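Local coordinates for putative Oleoyl-[acyl-carrier protein] thioesterase (Lactobacillus plantarum, PDB 2OWN) that probably hydrolyses the thioester of oleoyl-[acyl-carrier protein] and releases the free fatty acid, as a two-domain HotDog acyl-ACP thioesterase, at residues B[20-25]-B[31-36]; B[186-191]-B[238-243]; B[12-17]-B[42-47]; B[36-41]-B[98-103]; B[172-175]-B[179-182]. All coordinates share one frame; numbering follows the deposited sequence.

Contact 1: B[20-25]-B[31-36]; sequences YYECDR and LTTLID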
# COMPACT_ATOMS: atom_id res chain seq x y z
N TYR B 20 9.91 -1.37 -2.09
CA TYR B 20 9.44 -2.53 -2.89
C TYR B 20 7.88 -2.66 -2.84
O TYR B 20 7.24 -2.97 -3.86
CB TYR B 20 10.14 -3.86 -2.46
CG TYR B 20 9.66 -4.38 -1.12
CD1 TYR B 20 10.23 -3.95 0.09
CD2 TYR B 20 8.52 -5.26 -1.06
CE1 TYR B 20 9.72 -4.40 1.33
CE2 TYR B 20 8.00 -5.69 0.16
CZ TYR B 20 8.61 -5.26 1.35
OH TYR B 20 8.11 -5.70 2.51
N TYR B 21 7.31 -2.40 -1.65
CA TYR B 21 5.85 -2.48 -1.40
C TYR B 21 5.03 -1.35 -2.04
O TYR B 21 3.82 -1.47 -2.15
CB TYR B 21 5.51 -2.69 0.08
CG TYR B 21 5.92 -1.62 1.06
CD1 TYR B 21 5.06 -0.54 1.37
CD2 TYR B 21 7.16 -1.69 1.73
CE1 TYR B 21 5.44 0.46 2.33
CE2 TYR B 21 7.56 -0.71 2.69
CZ TYR B 21 6.69 0.36 2.98
OH TYR B 21 7.08 1.27 3.91
N GLU B 22 5.70 -0.25 -2.42
CA GLU B 22 5.10 0.86 -3.18
C GLU B 22 5.17 0.59 -4.72
O GLU B 22 4.65 1.39 -5.50
CB GLU B 22 5.80 2.18 -2.85
CG GLU B 22 5.46 2.72 -1.46
CD GLU B 22 6.31 3.91 -1.02
OE1 GLU B 22 7.27 4.29 -1.73
OE2 GLU B 22 6.03 4.47 0.06
N CYS B 23 5.81 -0.52 -5.14
CA CYS B 23 5.98 -0.90 -6.53
C CYS B 23 5.17 -2.12 -6.89
O CYS B 23 4.73 -2.88 -6.02
CB CYS B 23 7.46 -1.23 -6.82
SG CYS B 23 8.57 0.13 -6.58
N ASP B 24 5.01 -2.30 -8.21
CA ASP B 24 4.30 -3.44 -8.80
C ASP B 24 5.37 -4.53 -9.03
O ASP B 24 6.54 -4.39 -8.58
CB ASP B 24 3.48 -3.01 -10.07
CG ASP B 24 4.31 -2.48 -11.24
OD1 ASP B 24 5.49 -2.82 -11.42
OD2 ASP B 24 3.74 -1.70 -12.04
N ARG B 25 4.98 -5.60 -9.72
CA ARG B 25 5.90 -6.72 -10.04
C ARG B 25 7.10 -6.38 -10.97
O ARG B 25 8.08 -7.12 -10.95
CB ARG B 25 5.15 -7.96 -10.56
CG ARG B 25 4.33 -7.77 -11.86
CD ARG B 25 3.80 -9.11 -12.37
NE ARG B 25 4.90 -10.03 -12.68
CZ ARG B 25 4.78 -11.30 -13.09
NH1 ARG B 25 3.59 -11.90 -13.29
NH2 ARG B 25 5.90 -11.99 -13.32
N LEU B 31 0.64 3.75 -9.80
CA LEU B 31 -0.09 5.04 -9.85
C LEU B 31 -0.62 5.43 -8.46
O LEU B 31 -0.67 6.63 -8.15
CB LEU B 31 -1.26 5.06 -10.87
CG LEU B 31 -0.89 5.27 -12.32
CD1 LEU B 31 -2.06 4.97 -13.27
CD2 LEU B 31 -0.36 6.70 -12.51
N THR B 32 -1.04 4.43 -7.68
CA THR B 32 -1.50 4.59 -6.28
C THR B 32 -0.37 5.28 -5.49
O THR B 32 -0.62 6.33 -4.89
CB THR B 32 -1.91 3.26 -5.65
OG1 THR B 32 -2.88 2.62 -6.49
CG2 THR B 32 -2.49 3.45 -4.24
N THR B 33 0.85 4.74 -5.59
CA THR B 33 2.06 5.33 -4.95
C THR B 33 2.38 6.75 -5.44
O THR B 33 2.72 7.60 -4.61
CB THR B 33 3.31 4.45 -5.13
OG1 THR B 33 3.10 3.25 -4.41
CG2 THR B 33 4.64 5.14 -4.63
N LEU B 34 2.26 6.98 -6.76
CA LEU B 34 2.53 8.30 -7.38
C LEU B 34 1.65 9.39 -6.77
O LEU B 34 2.16 10.43 -6.35
CB LEU B 34 2.37 8.27 -8.91
CG LEU B 34 2.88 9.49 -9.68
CD1 LEU B 34 4.39 9.58 -9.58
CD2 LEU B 34 2.46 9.43 -11.13
N ILE B 35 0.33 9.12 -6.69
CA ILE B 35 -0.64 10.05 -6.05
C ILE B 35 -0.38 10.12 -4.53
O ILE B 35 -0.45 11.23 -3.97
CB ILE B 35 -2.12 9.69 -6.37
CG1 ILE B 35 -2.39 9.81 -7.88
CG2 ILE B 35 -3.11 10.56 -5.61
CD1 ILE B 35 -2.18 11.20 -8.49
N ASP B 36 -0.11 8.97 -3.90
CA ASP B 36 0.21 8.91 -2.44
C ASP B 36 1.34 9.87 -2.02
O ASP B 36 1.16 10.66 -1.07
CB ASP B 36 0.58 7.47 -1.98
CG ASP B 36 -0.61 6.54 -1.73
OD1 ASP B 36 -1.76 6.97 -1.52
OD2 ASP B 36 -0.33 5.32 -1.69
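Glu-22 and Thr-33 join the 3-10 turn at 20-22, in the loop before the long N-terminal HotDog helix, to the start of that helix, and form the tightly packed part of the contact. The carbonyl oxygen of Glu-22 accepts the hydroxyl proton of Thr-33, with OG1 2.7 Å from O. The donor lies in the carbonyl plane on a lone pair, at a C=O...donor angle of 116°. Thr-33 keeps OG1 beside its own backbone N (chi1 -67°), which leaves CG2 anti to that nitrogen and facing the Glu-22 side chain. The two side chains run roughly at right angles, and Thr-33 CG2 is 3.6 Å from Glu-22 CB. Beyond CG the glutamate chain extends past the threonine to other partners: OE1 accepts from His-16, and OE2 is hydrogen-bonded to Tyr-21 of the second subunit, so the turn is tied to the dimer interface. The looser side is the far end of the loop, where Asp-24 and Arg-25 are partly exposed and draw away from the helix; Arg-25 forms a salt bridge with the terminal carboxylate of Gln-262. At the tight end, Thr-33 OG1 also sits 3.3 Å from Glu-22 CB.

Contact 2: B[186-191]-B[238-243]; sequences DWLVDT and HLIEVD
The inner surface of the C-terminal sheet meets its helix where Leu-188 settles between His-238 and Ile-240 of strand 238-241. One branch does most of the touching: Leu-188 CD2 lies 3.4 Å from His-238 CB and 3.7 Å from Ile-240 CG1, the leucine running aslant to both neighbours. Ile-240 also touches Trp-187, with its CG2 4.0 Å from Trp-187 CE3 and the two side chains nearly perpendicular. CG2 can reach the indole because CG1 takes the place beside the backbone N (chi1 -56°) and points to the leucine instead. In the HotDog fold the sheet wraps a helix, and here, in the second of two such domains, helix 186-191 rests on alternate residues of the strand; the axes of these short segments pass 9.2 Å apart at 130°. The polar part lies beside the apolar one, and its bonds would limit rotation of the imidazole. His-238 CE1 comes within 3.2 Å of Leu-188 O, while the ring takes a water in its plane at ND1, 2.9 Å from the water oxygen. That water donates to Thr-191 OG1, whose own proton goes back to Trp-187 O. The other ring nitrogen, NE2, is hydrogen-bonded to Thr-236.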
# COMPACT_ATOMS: atom_id res chain seq x y z
N ASP B 186 -5.87 1.20 -7.83
CA ASP B 186 -5.79 -0.25 -7.56
C ASP B 186 -6.85 -0.97 -8.40
O ASP B 186 -6.55 -1.99 -9.00
CB ASP B 186 -6.07 -0.64 -6.09
CG ASP B 186 -5.12 0.00 -5.07
OD1 ASP B 186 -4.00 0.43 -5.42
OD2 ASP B 186 -5.51 0.06 -3.88
N TRP B 187 -8.07 -0.40 -8.45
CA TRP B 187 -9.21 -0.97 -9.19
C TRP B 187 -9.06 -0.74 -10.69
O TRP B 187 -9.25 -1.68 -11.46
CB TRP B 187 -10.58 -0.42 -8.72
CG TRP B 187 -10.74 -0.36 -7.23
CD1 TRP B 187 -10.29 -1.28 -6.34
CD2 TRP B 187 -11.46 0.62 -6.48
NE1 TRP B 187 -10.63 -0.91 -5.07
CE2 TRP B 187 -11.36 0.25 -5.12
CE3 TRP B 187 -12.17 1.79 -6.83
CZ2 TRP B 187 -11.94 1.01 -4.07
CZ3 TRP B 187 -12.76 2.57 -5.79
CH2 TRP B 187 -12.64 2.16 -4.42
N LEU B 188 -8.74 0.51 -11.07
CA LEU B 188 -8.55 0.94 -12.48
C LEU B 188 -7.50 0.13 -13.23
O LEU B 188 -7.79 -0.42 -14.29
CB LEU B 188 -8.17 2.43 -12.55
CG LEU B 188 -9.24 3.46 -12.13
CD1 LEU B 188 -8.63 4.83 -11.78
CD2 LEU B 188 -10.32 3.59 -13.20
N VAL B 189 -6.29 0.06 -12.65
CA VAL B 189 -5.15 -0.67 -13.25
C VAL B 189 -5.38 -2.18 -13.24
O VAL B 189 -5.12 -2.82 -14.26
CB VAL B 189 -3.79 -0.26 -12.61
CG1 VAL B 189 -2.63 -1.04 -13.24
CG2 VAL B 189 -3.57 1.25 -12.78
N ASP B 190 -5.87 -2.73 -12.11
CA ASP B 190 -6.17 -4.18 -12.00
C ASP B 190 -7.29 -4.66 -12.97
O ASP B 190 -7.35 -5.87 -13.24
CB ASP B 190 -6.49 -4.62 -10.57
CG ASP B 190 -6.64 -6.12 -10.43
OD1 ASP B 190 -5.65 -6.83 -10.73
OD2 ASP B 190 -7.77 -6.57 -10.14
N THR B 191 -8.17 -3.76 -13.44
CA THR B 191 -9.22 -4.12 -14.46
C THR B 191 -8.55 -4.70 -15.73
O THR B 191 -9.08 -5.65 -16.31
CB THR B 191 -10.11 -2.92 -14.87
OG1 THR B 191 -10.69 -2.33 -13.70
CG2 THR B 191 -11.24 -3.34 -15.85
N HIS B 238 -11.49 4.14 -18.82
CA HIS B 238 -12.00 3.51 -17.60
C HIS B 238 -13.17 4.26 -16.96
O HIS B 238 -13.27 5.49 -17.10
CB HIS B 238 -10.90 3.45 -16.54
CG HIS B 238 -9.65 2.75 -16.96
ND1 HIS B 238 -9.30 1.50 -16.49
CD2 HIS B 238 -8.65 3.13 -17.79
CE1 HIS B 238 -8.15 1.14 -17.03
NE2 HIS B 238 -7.74 2.11 -17.82
N LEU B 239 -14.01 3.50 -16.25
CA LEU B 239 -15.16 4.01 -15.49
C LEU B 239 -15.35 3.19 -14.20
O LEU B 239 -15.38 1.96 -14.28
CB LEU B 239 -16.46 3.96 -16.32
CG LEU B 239 -17.80 4.37 -15.65
CD1 LEU B 239 -17.76 5.79 -15.10
CD2 LEU B 239 -18.96 4.23 -16.62
N ILE B 240 -15.43 3.87 -13.06
CA ILE B 240 -15.72 3.26 -11.75
C ILE B 240 -17.12 3.78 -11.40
O ILE B 240 -17.34 5.01 -11.42
CB ILE B 240 -14.72 3.64 -10.64
CG1 ILE B 240 -13.27 3.31 -11.02
CG2 ILE B 240 -15.08 2.94 -9.31
CD1 ILE B 240 -12.97 1.83 -11.24
N GLU B 241 -18.05 2.86 -11.11
CA GLU B 241 -19.42 3.18 -10.71
C GLU B 241 -19.88 2.34 -9.51
O GLU B 241 -19.32 1.28 -9.26
CB GLU B 241 -20.39 3.00 -11.89
CG GLU B 241 -20.45 1.60 -12.49
CD GLU B 241 -21.39 1.45 -13.67
OE1 GLU B 241 -22.01 2.44 -14.14
OE2 GLU B 241 -21.52 0.31 -14.14
N VAL B 242 -20.90 2.84 -8.79
CA VAL B 242 -21.51 2.17 -7.62
C VAL B 242 -23.04 2.13 -7.83
O VAL B 242 -23.76 3.04 -7.41
CB VAL B 242 -21.10 2.85 -6.28
CG1 VAL B 242 -21.75 2.17 -5.08
CG2 VAL B 242 -19.59 2.80 -6.12
N ASP B 243 -23.49 1.07 -8.52
CA ASP B 243 -24.92 0.79 -8.83
C ASP B 243 -25.58 1.86 -9.74
O ASP B 243 -26.49 2.58 -9.30
CB ASP B 243 -25.72 0.54 -7.54
O HOH W 1 -11.30 0.29 -14.75

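Contact 3: B[12-17]-B[42-47]; sequences YSEQHR and SEDQSD. With GOL (glycerol), chain R.
At the rim of the N-terminal HotDog domain, where edge strand 12-17 passes the late part of the long helix, Tyr-12 lays its ring flat on the backbone of Gln-45. The CA atom of Gln-45 stands 3.7 Å above the ring plane, over its centre, and Gln-45 N and the carbonyl carbon of Asp-44 lie over the same face. The two side chains slide past each other in opposite directions: the tyrosine, with CG anti to its N (chi1 179°), heads for Asp-44, while the extended glutamine returns along the tyrosine stem, CG 3.5 Å from Tyr-12 CB. Ring and amide planes differ by only 14°. At the far end a small polar site opens. Tyr-12 OH lies 3.5 Å from Asp-44 CB and accepts a hydrogen bond from O2 of a glycerol, probably from the crystallisation liquor, at 2.9 Å; this O2 lies at the ring edge, near the plane, and makes a weak bond to Asp-44 OD2. Glu-14 OE1 approaches Asp-44 OD2 to 2.8 Å with the carboxylates almost coplanar. Arg-17 of the second subunit forms a salt bridge with Asp-44 OD1 and a long, weak pair with Glu-14, which would ease the charge. Such a strand crossing its helix at the dimer seam suits the HotDog fold, whose sheet curls around the helix.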
# COMPACT_ATOMS: atom_id res chain seq x y z
N TYR B 12 7.35 23.90 -2.19
CA TYR B 12 7.70 23.03 -1.07
C TYR B 12 8.14 21.69 -1.66
O TYR B 12 7.40 21.13 -2.48
CB TYR B 12 6.51 22.82 -0.11
CG TYR B 12 6.83 21.88 1.05
CD1 TYR B 12 7.46 22.37 2.22
CD2 TYR B 12 6.52 20.50 0.99
CE1 TYR B 12 7.78 21.50 3.32
CE2 TYR B 12 6.84 19.61 2.08
CZ TYR B 12 7.47 20.13 3.23
OH TYR B 12 7.78 19.29 4.28
N SER B 13 9.31 21.18 -1.21
CA SER B 13 9.84 19.88 -1.67
C SER B 13 10.37 18.98 -0.55
O SER B 13 10.74 19.47 0.52
CB SER B 13 10.92 20.03 -2.75
OG SER B 13 12.12 20.58 -2.25
N GLU B 14 10.38 17.67 -0.83
CA GLU B 14 10.89 16.64 0.07
C GLU B 14 11.37 15.43 -0.72
O GLU B 14 10.90 15.21 -1.85
CB GLU B 14 9.83 16.21 1.10
CG GLU B 14 8.62 15.39 0.55
CD GLU B 14 7.60 15.08 1.62
OE1 GLU B 14 7.10 16.04 2.22
OE2 GLU B 14 7.26 13.91 1.82
N GLN B 15 12.26 14.65 -0.11
CA GLN B 15 12.80 13.42 -0.70
C GLN B 15 11.98 12.22 -0.21
O GLN B 15 11.45 12.23 0.91
CB GLN B 15 14.29 13.24 -0.39
CG GLN B 15 15.17 14.34 -1.01
CD GLN B 15 16.66 14.21 -0.69
OE1 GLN B 15 17.16 13.12 -0.38
NE2 GLN B 15 17.37 15.32 -0.77
N HIS B 16 11.85 11.21 -1.07
CA HIS B 16 11.13 9.98 -0.75
C HIS B 16 11.83 8.78 -1.39
O HIS B 16 12.06 8.77 -2.60
CB HIS B 16 9.66 10.02 -1.21
CG HIS B 16 8.90 8.77 -0.89
ND1 HIS B 16 8.32 8.54 0.34
CD2 HIS B 16 8.67 7.65 -1.62
CE1 HIS B 16 7.76 7.35 0.35
NE2 HIS B 16 7.95 6.79 -0.83
N ARG B 17 12.07 7.76 -0.57
CA ARG B 17 12.68 6.52 -0.96
C ARG B 17 11.51 5.62 -1.38
O ARG B 17 10.65 5.30 -0.54
CB ARG B 17 13.52 5.94 0.19
CG ARG B 17 14.12 4.57 -0.01
CD ARG B 17 13.16 3.41 0.30
NE ARG B 17 13.87 2.18 0.11
CZ ARG B 17 14.60 1.55 1.03
NH1 ARG B 17 14.74 1.98 2.30
NH2 ARG B 17 15.18 0.43 0.65
N SER B 42 2.01 17.58 -0.40
CA SER B 42 0.97 18.61 -0.24
C SER B 42 0.52 18.77 1.22
O SER B 42 0.40 19.90 1.69
CB SER B 42 -0.24 18.34 -1.16
OG SER B 42 -1.27 19.30 -1.03
N GLU B 43 0.28 17.64 1.91
CA GLU B 43 -0.11 17.66 3.36
C GLU B 43 1.01 18.22 4.25
O GLU B 43 0.71 18.94 5.20
CB GLU B 43 -0.62 16.29 3.87
CG GLU B 43 -1.98 15.88 3.26
CD GLU B 43 -2.55 14.54 3.78
OE1 GLU B 43 -2.11 14.03 4.84
OE2 GLU B 43 -3.48 14.01 3.13
N ASP B 44 2.27 17.92 3.92
CA ASP B 44 3.46 18.43 4.66
C ASP B 44 3.71 19.91 4.44
O ASP B 44 4.20 20.56 5.36
CB ASP B 44 4.71 17.62 4.34
CG ASP B 44 4.60 16.18 4.79
OD1 ASP B 44 3.74 15.85 5.65
OD2 ASP B 44 5.36 15.36 4.28
N GLN B 45 3.44 20.42 3.23
CA GLN B 45 3.53 21.86 2.92
C GLN B 45 2.46 22.56 3.79
O GLN B 45 2.78 23.53 4.48
CB GLN B 45 3.27 22.18 1.43
CG GLN B 45 3.38 23.69 1.07
CD GLN B 45 3.18 24.02 -0.41
OE1 GLN B 45 2.76 23.19 -1.22
NE2 GLN B 45 3.48 25.27 -0.77
N SER B 46 1.24 22.02 3.74
CA SER B 46 0.07 22.52 4.49
C SER B 46 0.28 22.47 6.02
O SER B 46 -0.09 23.43 6.70
CB SER B 46 -1.21 21.78 4.07
OG SER B 46 -1.36 21.82 2.66
N ASP B 47 0.90 21.39 6.54
CA ASP B 47 1.22 21.26 8.00
C ASP B 47 2.29 22.29 8.43
O ASP B 47 2.13 22.91 9.49
CB ASP B 47 1.69 19.85 8.40
CG ASP B 47 0.59 18.78 8.33
OD1 ASP B 47 -0.63 19.08 8.33
OD2 ASP B 47 0.97 17.59 8.30
C1 GOL R . 10.21 15.93 5.07
O1 GOL R . 11.49 15.67 5.62
C2 GOL R . 9.20 16.24 6.17
O2 GOL R . 8.00 16.65 5.57
C3 GOL R . 8.97 15.02 7.06
O3 GOL R . 7.88 15.21 7.92

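Contact 4: B[36-41]-B[98-103]; sequences DIAVLA and REFWIR
Ala-38 and Phe-100 make the main apolar contact between the long helix and strand 98-103, the methyl CB lying 3.5 Å from ring carbon CD2. Because the alanine side chain is so short, the phenylalanine can come right up to the helix backbone, and the CA atoms of the pair are 6.4 Å apart. A second, looser apolar pair lies alongside, one residue earlier on the helix and two further on the strand: Ile-37 CG1 and Ile-102 CD1 are 4.2 Å apart. On the strand, Phe-100 and Ile-102 are alternate residues and so face the helix together.

The pattern fits the fold. In the HotDog fold an antiparallel sheet wraps a central helix, and helix 31-48 fills that place in the N-terminal domain; the axes of the short helix and strand segments here lie 9.2 Å apart and are inclined at 118°. The concave sheet face supplies further neighbours: Ile-113 and Ser-115 touch Phe-100, and Ile-84 touches Ile-102.

The polar contribution comes from the helix main chain. Ala-38 O lies at the edge of the Phe-100 ring, near its plane, 3.2 Å from CE2 and 3.3 Å from CD2, where the slightly positive C-H rim would suit a carbonyl oxygen. The ring reaches this place because CG stands beside the backbone N, anti to the carbonyl carbon (chi1 -46°). Turned from the sheet, Val-39 packs on Tyr-20 of the second subunit, and Asp-36 O receives a hydrogen bond from the hydroxyl of that same tyrosine.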
# COMPACT_ATOMS: atom_id res chain seq x y z
N ASP B 36 -0.11 8.97 -3.90
CA ASP B 36 0.21 8.91 -2.44
C ASP B 36 1.34 9.87 -2.02
O ASP B 36 1.16 10.66 -1.07
CB ASP B 36 0.58 7.47 -1.98
CG ASP B 36 -0.61 6.54 -1.73
OD1 ASP B 36 -1.76 6.97 -1.52
OD2 ASP B 36 -0.33 5.32 -1.69
N ILE B 37 2.46 9.83 -2.75
CA ILE B 37 3.64 10.69 -2.47
C ILE B 37 3.42 12.16 -2.86
O ILE B 37 4.00 13.04 -2.23
CB ILE B 37 4.99 10.10 -3.02
CG1 ILE B 37 5.08 10.12 -4.56
CG2 ILE B 37 5.20 8.67 -2.43
CD1 ILE B 37 6.34 9.44 -5.12
N ALA B 38 2.62 12.42 -3.92
CA ALA B 38 2.27 13.80 -4.34
C ALA B 38 1.44 14.47 -3.23
O ALA B 38 1.78 15.58 -2.80
CB ALA B 38 1.49 13.81 -5.66
N VAL B 39 0.41 13.76 -2.76
CA VAL B 39 -0.48 14.21 -1.65
C VAL B 39 0.29 14.32 -0.31
O VAL B 39 -0.03 15.20 0.49
CB VAL B 39 -1.78 13.33 -1.58
CG1 VAL B 39 -2.59 13.54 -0.27
CG2 VAL B 39 -2.64 13.59 -2.81
N LEU B 40 1.28 13.42 -0.07
CA LEU B 40 2.16 13.45 1.12
C LEU B 40 2.93 14.78 1.15
O LEU B 40 3.01 15.39 2.21
CB LEU B 40 3.17 12.28 1.14
CG LEU B 40 4.11 12.14 2.35
CD1 LEU B 40 3.32 11.87 3.63
CD2 LEU B 40 5.13 11.04 2.11
N ALA B 41 3.48 15.18 0.00
CA ALA B 41 4.19 16.48 -0.16
C ALA B 41 3.26 17.69 0.08
O ALA B 41 3.68 18.68 0.71
CB ALA B 41 4.85 16.58 -1.55
N ARG B 98 -3.55 23.22 -8.22
CA ARG B 98 -2.35 22.70 -7.54
C ARG B 98 -1.48 21.84 -8.48
O ARG B 98 -1.99 20.90 -9.11
CB ARG B 98 -2.78 21.92 -6.31
CG ARG B 98 -1.65 21.29 -5.46
CD ARG B 98 -2.16 20.83 -4.09
NE ARG B 98 -2.31 22.00 -3.21
CZ ARG B 98 -1.41 22.48 -2.34
NH1 ARG B 98 -0.21 21.90 -2.13
NH2 ARG B 98 -1.72 23.57 -1.64
N GLU B 99 -0.18 22.16 -8.53
CA GLU B 99 0.83 21.47 -9.34
C GLU B 99 1.81 20.65 -8.49
O GLU B 99 2.10 21.05 -7.34
CB GLU B 99 1.61 22.48 -10.17
CG GLU B 99 0.81 23.11 -11.29
CD GLU B 99 1.62 24.14 -12.02
OE1 GLU B 99 1.66 25.31 -11.59
OE2 GLU B 99 2.16 23.81 -13.08
N PHE B 100 2.29 19.54 -9.05
CA PHE B 100 3.27 18.63 -8.41
C PHE B 100 4.33 18.19 -9.43
O PHE B 100 3.97 17.94 -10.59
CB PHE B 100 2.66 17.33 -7.86
CG PHE B 100 1.40 17.49 -7.06
CD1 PHE B 100 0.17 17.72 -7.72
CD2 PHE B 100 1.38 17.26 -5.66
CE1 PHE B 100 -1.05 17.83 -7.00
CE2 PHE B 100 0.15 17.36 -4.93
CZ PHE B 100 -1.06 17.64 -5.60
N TRP B 101 5.58 18.05 -9.00
CA TRP B 101 6.70 17.57 -9.84
C TRP B 101 7.44 16.47 -9.10
O TRP B 101 7.88 16.70 -7.97
CB TRP B 101 7.70 18.67 -10.15
CG TRP B 101 7.16 19.79 -10.91
CD1 TRP B 101 7.27 19.98 -12.26
CD2 TRP B 101 6.43 20.89 -10.40
NE1 TRP B 101 6.64 21.15 -12.62
CE2 TRP B 101 6.12 21.73 -11.50
CE3 TRP B 101 6.00 21.26 -9.10
CZ2 TRP B 101 5.38 22.94 -11.35
CZ3 TRP B 101 5.26 22.48 -8.94
CH2 TRP B 101 4.96 23.29 -10.07
N ILE B 102 7.53 15.28 -9.70
CA ILE B 102 8.28 14.14 -9.15
C ILE B 102 9.54 14.13 -10.02
O ILE B 102 9.41 13.99 -11.26
CB ILE B 102 7.51 12.80 -9.24
CG1 ILE B 102 6.10 12.89 -8.65
CG2 ILE B 102 8.30 11.69 -8.57
CD1 ILE B 102 6.02 13.27 -7.22
N ARG B 103 10.71 14.31 -9.38
CA ARG B 103 12.03 14.35 -10.04
C ARG B 103 12.99 13.31 -9.47
O ARG B 103 12.84 12.89 -8.31
CB ARG B 103 12.65 15.75 -9.88
CG ARG B 103 11.84 16.90 -10.47
CD ARG B 103 12.60 18.22 -10.33
NE ARG B 103 11.94 19.36 -10.98
CZ ARG B 103 11.12 20.28 -10.41
NH1 ARG B 103 10.81 20.28 -9.10
NH2 ARG B 103 10.62 21.25 -11.19

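Contact 5: B[172-175]-B[179-182]; sequences DIDP and VNNA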
# COMPACT_ATOMS: atom_id res chain seq x y z
N ASP B 172 -8.88 0.91 2.83
CA ASP B 172 -9.09 1.95 1.80
C ASP B 172 -9.48 3.32 2.42
O ASP B 172 -9.23 4.35 1.79
CB ASP B 172 -10.16 1.54 0.76
CG ASP B 172 -9.75 0.33 -0.06
OD1 ASP B 172 -8.56 0.16 -0.37
OD2 ASP B 172 -10.64 -0.44 -0.45
N ILE B 173 -10.07 3.33 3.63
CA ILE B 173 -10.47 4.54 4.36
C ILE B 173 -9.23 5.00 5.15
O ILE B 173 -8.89 4.38 6.15
CB ILE B 173 -11.72 4.32 5.28
CG1 ILE B 173 -13.01 4.09 4.47
CG2 ILE B 173 -12.00 5.55 6.15
CD1 ILE B 173 -13.09 2.85 3.61
N ASP B 174 -8.57 6.07 4.69
CA ASP B 174 -7.32 6.61 5.34
C ASP B 174 -7.67 7.48 6.60
O ASP B 174 -8.87 7.68 6.89
CB ASP B 174 -6.41 7.28 4.25
CG ASP B 174 -6.88 8.66 3.81
OD1 ASP B 174 -8.10 8.89 3.72
OD2 ASP B 174 -6.01 9.50 3.50
N PRO B 175 -6.65 7.95 7.40
CA PRO B 175 -6.83 8.76 8.65
C PRO B 175 -7.90 9.86 8.76
O PRO B 175 -8.35 10.10 9.89
CB PRO B 175 -5.43 9.35 8.84
CG PRO B 175 -4.57 8.21 8.43
CD PRO B 175 -5.20 7.69 7.21
N VAL B 179 -12.60 7.40 1.97
CA VAL B 179 -11.91 6.47 1.04
C VAL B 179 -10.90 7.26 0.20
O VAL B 179 -11.31 8.10 -0.61
CB VAL B 179 -12.89 5.69 0.11
CG1 VAL B 179 -12.15 4.82 -0.93
CG2 VAL B 179 -13.79 4.81 0.95
N ASN B 180 -9.61 6.98 0.43
CA ASN B 180 -8.45 7.61 -0.24
C ASN B 180 -8.55 7.48 -1.77
O ASN B 180 -8.73 6.36 -2.27
CB ASN B 180 -7.14 7.01 0.33
CG ASN B 180 -5.83 7.56 -0.28
OD1 ASN B 180 -5.80 8.58 -0.96
ND2 ASN B 180 -4.73 6.87 0.02
N ASN B 181 -8.48 8.64 -2.47
CA ASN B 181 -8.56 8.68 -3.95
C ASN B 181 -7.50 7.85 -4.68
O ASN B 181 -7.75 7.38 -5.77
CB ASN B 181 -8.57 10.13 -4.49
CG ASN B 181 -9.86 10.88 -4.17
OD1 ASN B 181 -10.60 10.54 -3.24
ND2 ASN B 181 -10.13 11.91 -4.94
N ALA B 182 -6.32 7.69 -4.06
CA ALA B 182 -5.20 6.90 -4.62
C ALA B 182 -5.56 5.42 -4.85
O ALA B 182 -5.11 4.85 -5.84
CB ALA B 182 -3.95 7.01 -3.74
O HOH W 2 -5.41 11.22 0.61
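Ile-173 and Val-179 pair as antiparallel, non-hydrogen-bonded neighbours across a tight hairpin, their CA atoms 4.1 Å apart and their side chains on one face. They run aslant to each other and touch through methyl ends: Ile-173 CD1 presses on Val-179 CG2 at 3.4 Å, tighter than usual for two carbons. Ile-173 reaches it by holding CG1 beside its own N and folding CD1 back over the valine branch (chi2 64°). Val-168 packs against both.

The next pair is turned differently. Asp-174 and Asn-180 cross at about a right angle, yet their flat ends are stacked, carboxylate and amide planes 17° apart, and Asp-174 CG is 3.9 Å from Asn-180 CB. Asp-174 CG stands between its own N and carbonyl carbon (chi1 77°), which lifts the carboxylate over the asparagine stem. A water lies between Asn-180 OD1 and Asp-174 OD2 and may donate to either, the aspartate link being weak; it has more acceptors within reach than protons.

The backbones are joined by one bond, Asn-180 N to Asp-172 O at 3.0 Å; the CA of Val-179 points its hydrogen at the same oxygen from 3.5 Å away. Asn-180 then directs OD1 to Ala-182 N, 3.3 Å off, and so makes an Asx turn, the donor lying above the amide plane. Its ND2 is weakly bonded to Asp-36 on the long helix of the other domain. The hairpin, followed by the Asx turn, leads into helix 184-191 through the Val-Asn-Asn run, consistent with the signature loop of the C-terminal HotDog domain in this thioesterase family.

Helix 31-48 organises three of the five contacts: contact 1 uses its start, contact 4 its middle and contact 3 its later turns. Along the chain contact 1 lies inside the loop closed by contact 3, and contacts 3 and 4 interlace, their centres about 8 Å apart. All three lie in the N-terminal HotDog range; contacts 5 and 2 follow in the C-terminal range, their centres about 15 Å apart. The halves meet partly at Thr-32, whose OG1 has Asp-186 OD1 and Ala-182 O as probable acceptors for its one proton, and partly where Asp-36 reaches Asn-180 and Ala-182. The start of this helix thus appears to join the two domains, while all five contacts border the second subunit.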